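Local coordinates for protein DyP-type peroxidase (Pleurotus ostreatus PC15, PDB 6FSK) that probably uses hydrogen peroxide to oxidise dyes and other substrates, including Mn(II), through its heme b cofactor, at residues D210-P214 with G215-A219; D151-K154 with H155-G158. The protein carries 1 engineered substitution. One frame throughout, in Å; residues are numbered along the deposited sequence.

Contact 1 (D210-P214 with G215-A219); sequences DPIRP and GFILA
The guanidinium of Arg-213 overlaps the rim of the Phe-216 ring three residues on, across a single turn of 3-10 helix that follows the short strand 211-212 in the C-terminal part of this DyP peroxidase. The ring sends its CE2–CZ side against one face of the guanidinium, with Arg-213 NH2 3.6 Å from Phe-216 CZ, and the two planes stand 79° apart. A bend at the third torsion of the arginine (chi3 -72°) brings its end back to the ring. Ile-212 points toward the turn and its CD1 packs on Phe-216 CB at 3.8 Å, an apolar residue suited to the buried position that Ile-212 occupies. The turn itself opens with Pro-214, whose fixed phi fits a first helical residue and which has no N-H to leave without a partner. Phe-216 N donates to Arg-213 O over 3.1 Å, reaching it from above the carbonyl plane. Gly-215 O is held by Ser-387, and Ile-217 and Pro-214 lean on Val-198 in the partner strand. Pro-214 O is gripped twice: Ile-217 N approaches above the carbonyl plane at 2.9 Å, whereas Leu-218 N lies 2.8 Å away, nearly in line with the C=O bond.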
loop_
_atom_site.group_PDB
_atom_site.type_symbol
_atom_site.label_atom_id
_atom_site.label_comp_id
_atom_site.label_asym_id
_atom_site.label_seq_id
_atom_site.Cartn_x
_atom_site.Cartn_y
_atom_site.Cartn_z
ATOM N N ASP A 210 2.917 -18.193 -0.041
ATOM C CA ASP A 210 2.869 -18.792 1.259
ATOM C C ASP A 210 1.652 -18.244 2.034
ATOM O O ASP A 210 1.365 -16.990 1.967
ATOM C CB ASP A 210 4.112 -18.303 2.061
ATOM C CG ASP A 210 5.428 -18.733 1.444
ATOM O OD1 ASP A 210 5.389 -19.673 0.614
ATOM O OD2 ASP A 210 6.501 -18.162 1.796
ATOM N N PRO A 211 0.759 -19.163 2.488
ATOM C CA PRO A 211 -0.369 -18.558 3.201
ATOM C C PRO A 211 -0.012 -18.263 4.656
ATOM O O PRO A 211 0.739 -19.032 5.283
ATOM C CB PRO A 211 -1.493 -19.580 3.121
ATOM C CG PRO A 211 -0.840 -20.825 2.756
ATOM C CD PRO A 211 0.550 -20.579 2.267
ATOM N N ILE A 212 -0.591 -17.161 5.164
ATOM C CA ILE A 212 -0.396 -16.683 6.539
ATOM C C ILE A 212 -1.700 -16.731 7.305
ATOM O O ILE A 212 -2.788 -16.687 6.720
ATOM C CB ILE A 212 0.192 -15.250 6.556
ATOM C CG1 ILE A 212 -0.838 -14.201 6.187
ATOM C CG2 ILE A 212 1.492 -15.214 5.745
ATOM C CD1 ILE A 212 -0.231 -12.789 6.229
ATOM N N ARG A 213 -1.597 -16.841 8.619
ATOM C CA ARG A 213 -2.769 -16.897 9.478
ATOM C C ARG A 213 -3.591 -15.577 9.352
ATOM O O ARG A 213 -3.040 -14.485 9.187
ATOM C CB ARG A 213 -2.382 -17.162 10.904
ATOM C CG ARG A 213 -2.082 -18.666 11.142
ATOM C CD ARG A 213 -1.376 -18.848 12.411
ATOM N NE ARG A 213 0.023 -18.386 12.415
ATOM C CZ ARG A 213 0.760 -18.131 13.474
ATOM N NH1 ARG A 213 0.313 -18.282 14.721
ATOM N NH2 ARG A 213 2.044 -17.736 13.284
ATOM N N PRO A 214 -4.907 -15.695 9.499
ATOM C CA PRO A 214 -5.786 -14.527 9.260
ATOM C C PRO A 214 -5.527 -13.431 10.295
ATOM O O PRO A 214 -5.817 -12.246 10.011
ATOM C CB PRO A 214 -7.204 -15.122 9.329
ATOM C CG PRO A 214 -7.036 -16.344 10.212
ATOM C CD PRO A 214 -5.720 -16.908 9.740
ATOM N N GLY A 215 -5.076 -13.733 11.519
ATOM C CA GLY A 215 -4.774 -12.747 12.533
ATOM C C GLY A 215 -3.619 -11.834 12.258
ATOM O O GLY A 215 -3.408 -10.888 13.014
ATOM N N PHE A 216 -2.882 -12.057 11.150
ATOM C CA PHE A 216 -1.872 -11.059 10.702
ATOM C C PHE A 216 -2.578 -9.938 9.905
ATOM O O PHE A 216 -1.930 -8.914 9.674
ATOM C CB PHE A 216 -0.805 -11.750 9.873
ATOM C CG PHE A 216 0.064 -12.630 10.714
ATOM C CD1 PHE A 216 0.877 -12.114 11.720
ATOM C CD2 PHE A 216 0.011 -14.015 10.574
ATOM C CE1 PHE A 216 1.637 -12.951 12.556
ATOM C CE2 PHE A 216 0.771 -14.788 11.416
ATOM C CZ PHE A 216 1.551 -14.301 12.428
ATOM N N ILE A 217 -3.843 -10.139 9.561
ATOM C CA ILE A 217 -4.634 -9.136 8.790
ATOM C C ILE A 217 -5.791 -8.631 9.603
ATOM O O ILE A 217 -6.070 -7.414 9.570
ATOM C CB ILE A 217 -5.144 -9.703 7.443
ATOM C CG1 ILE A 217 -3.982 -10.247 6.566
ATOM C CG2 ILE A 217 -6.032 -8.688 6.653
ATOM C CD1 ILE A 217 -2.893 -9.219 6.189
ATOM N N LEU A 218 -6.488 -9.523 10.315
ATOM C CA LEU A 218 -7.648 -9.211 11.080
ATOM C C LEU A 218 -7.352 -9.293 12.523
ATOM O O LEU A 218 -6.858 -10.307 12.989
ATOM C CB LEU A 218 -8.722 -10.215 10.716
ATOM C CG LEU A 218 -9.270 -10.304 9.305
ATOM C CD1 LEU A 218 -10.138 -11.569 9.106
ATOM C CD2 LEU A 218 -10.049 -9.073 8.966
ATOM N N ALA A 219 -7.729 -8.270 13.311
ATOM C CA ALA A 219 -7.546 -8.328 14.740
ATOM C C ALA A 219 -8.366 -9.466 15.412
ATOM O O ALA A 219 -9.478 -9.773 14.979
ATOM C CB ALA A 219 -7.946 -7.016 15.369
#

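Contact 2 (D151-K154 with H155-G158); sequences DEIK and HIFG
Ile-153 runs side by side with both Ile-156 and Phe-157, all pointing the same way, and its two branches divide the work. The longer one, placed beside the backbone N (chi1 -56°), brings CD1 to within 4.1 Å of Ile-156 CD1. The methyl CG2 meets the phenyl ring in its own plane, at the edge, 3.9 Å from Phe-157 CE2. The ring is therefore flanked in two directions, because Ile-156 CG2 sits over one of its faces, offset toward the rim. Branched and aromatic residues suit this side of helix 144-156, which packs on helix 31-41 in the alpha+beta barrel domain: Phe-157 meets Phe-41 edge-to-face, and Ile-156 touches His-40. The polar Asp-151 and His-155 are exposed, and the end of the His-155 side chain leads away from 151-154. The final turn is still helical, with His-155 N bonded to Asp-151 O at 3.0 Å and Ile-156 N to Glu-152 O at 3.2 Å. Phe-157 N then makes weak bonds to both Ile-153 O and Lys-154 O as the helix ends in a Schellman motif. There Gly-158, lacking a side chain, readily adopts positive phi (70°), and its N donates to His-155 O at 3.1 Å.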
loop_
_atom_site.group_PDB
_atom_site.type_symbol
_atom_site.label_atom_id
_atom_site.label_comp_id
_atom_site.label_asym_id
_atom_site.label_seq_id
_atom_site.Cartn_x
_atom_site.Cartn_y
_atom_site.Cartn_z
ATOM N N ASP A 151 -23.430 10.274 -2.751
ATOM C CA ASP A 151 -24.505 11.271 -2.406
ATOM C C ASP A 151 -25.542 10.644 -1.477
ATOM O O ASP A 151 -25.995 11.295 -0.569
ATOM C CB ASP A 151 -25.208 11.725 -3.678
ATOM C CG ASP A 151 -24.391 12.679 -4.462
ATOM O OD1 ASP A 151 -23.319 13.085 -3.989
ATOM O OD2 ASP A 151 -24.836 13.043 -5.585
ATOM N N GLU A 152 -25.885 9.376 -1.688
ATOM C CA GLU A 152 -26.806 8.685 -0.818
ATOM C C GLU A 152 -26.264 8.577 0.606
ATOM O O GLU A 152 -26.961 8.835 1.622
ATOM C CB GLU A 152 -27.098 7.336 -1.457
ATOM C CG GLU A 152 -28.113 6.481 -0.779
ATOM C CD GLU A 152 -28.337 5.184 -1.549
ATOM O OE1 GLU A 152 -27.479 4.798 -2.420
ATOM O OE2 GLU A 152 -29.339 4.526 -1.174
ATOM N N ILE A 153 -24.974 8.292 0.745
ATOM C CA ILE A 153 -24.381 8.234 2.051
ATOM C C ILE A 153 -24.284 9.578 2.697
ATOM O O ILE A 153 -24.589 9.736 3.861
ATOM C CB ILE A 153 -22.957 7.539 2.014
ATOM C CG1 ILE A 153 -23.035 6.150 1.389
ATOM C CG2 ILE A 153 -22.309 7.422 3.377
ATOM C CD1 ILE A 153 -24.031 5.242 2.082
ATOM N N LYS A 154 -23.894 10.604 1.937
ATOM C CA LYS A 154 -23.835 11.911 2.503
ATOM C C LYS A 154 -25.200 12.358 3.069
ATOM O O LYS A 154 -25.246 13.038 4.105
ATOM C CB LYS A 154 -23.345 12.890 1.469
ATOM C CG LYS A 154 -21.884 12.607 1.265
ATOM C CD LYS A 154 -21.124 13.648 0.487
ATOM C CE LYS A 154 -21.436 13.833 -0.902
ATOM N NZ LYS A 154 -20.124 14.512 -1.321
ATOM N N HIS A 155 -26.237 12.026 2.298
ATOM C CA HIS A 155 -27.638 12.331 2.713
ATOM C C HIS A 155 -28.007 11.704 4.059
ATOM O O HIS A 155 -28.586 12.338 4.950
ATOM C CB HIS A 155 -28.610 11.924 1.622
ATOM C CG HIS A 155 -30.005 12.388 1.898
ATOM N ND1 HIS A 155 -30.986 11.562 2.411
ATOM C CD2 HIS A 155 -30.576 13.603 1.744
ATOM C CE1 HIS A 155 -32.113 12.245 2.532
ATOM N NE2 HIS A 155 -31.881 13.491 2.159
ATOM N N ILE A 156 -27.574 10.462 4.268
ATOM C CA ILE A 156 -27.760 9.851 5.590
ATOM C C ILE A 156 -27.187 10.651 6.765
ATOM O O ILE A 156 -27.714 10.697 7.874
ATOM C CB ILE A 156 -27.143 8.404 5.602
ATOM C CG1 ILE A 156 -27.951 7.519 4.683
ATOM C CG2 ILE A 156 -27.052 7.854 7.004
ATOM C CD1 ILE A 156 -27.275 6.172 4.439
ATOM N N PHE A 157 -26.021 11.282 6.584
ATOM C CA PHE A 157 -25.370 12.004 7.627
ATOM C C PHE A 157 -25.650 13.535 7.544
ATOM O O PHE A 157 -25.041 14.328 8.256
ATOM C CB PHE A 157 -23.861 11.771 7.621
ATOM C CG PHE A 157 -23.470 10.353 7.951
ATOM C CD1 PHE A 157 -23.409 9.931 9.255
ATOM C CD2 PHE A 157 -23.206 9.467 6.899
ATOM C CE1 PHE A 157 -23.110 8.556 9.551
ATOM C CE2 PHE A 157 -22.860 8.161 7.172
ATOM C CZ PHE A 157 -22.869 7.680 8.482
ATOM N N GLY A 158 -26.464 13.911 6.611
ATOM C CA GLY A 158 -26.955 15.311 6.481
ATOM C C GLY A 158 -25.862 16.250 6.045
ATOM O O GLY A 158 -25.927 17.438 6.330
#

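Contact 1 and contact 2 belong to different parts of one chain, the first in the C-terminal DyP region and the second, earlier in the chain, in the dimeric alpha+beta barrel domain. Their centres are 34 Å apart and their nearest atoms about 21 Å, so they do not touch. They differ in their distance from the heme: the side chain of Ile-217 in contact 1 is about 10 Å from the bound heme, and a similar distance from the side chain of the heme-binding Arg-355, while contact 2 lies away from the heme and its ligands. Helix 144-156 of contact 2 follows strand 134-140, and the loop of contact 1 runs on to strand 238-247, where Ser-238 OG is hydrogen-bonded to Ile-217 O; both strands belong to the eight-stranded antiparallel sheet.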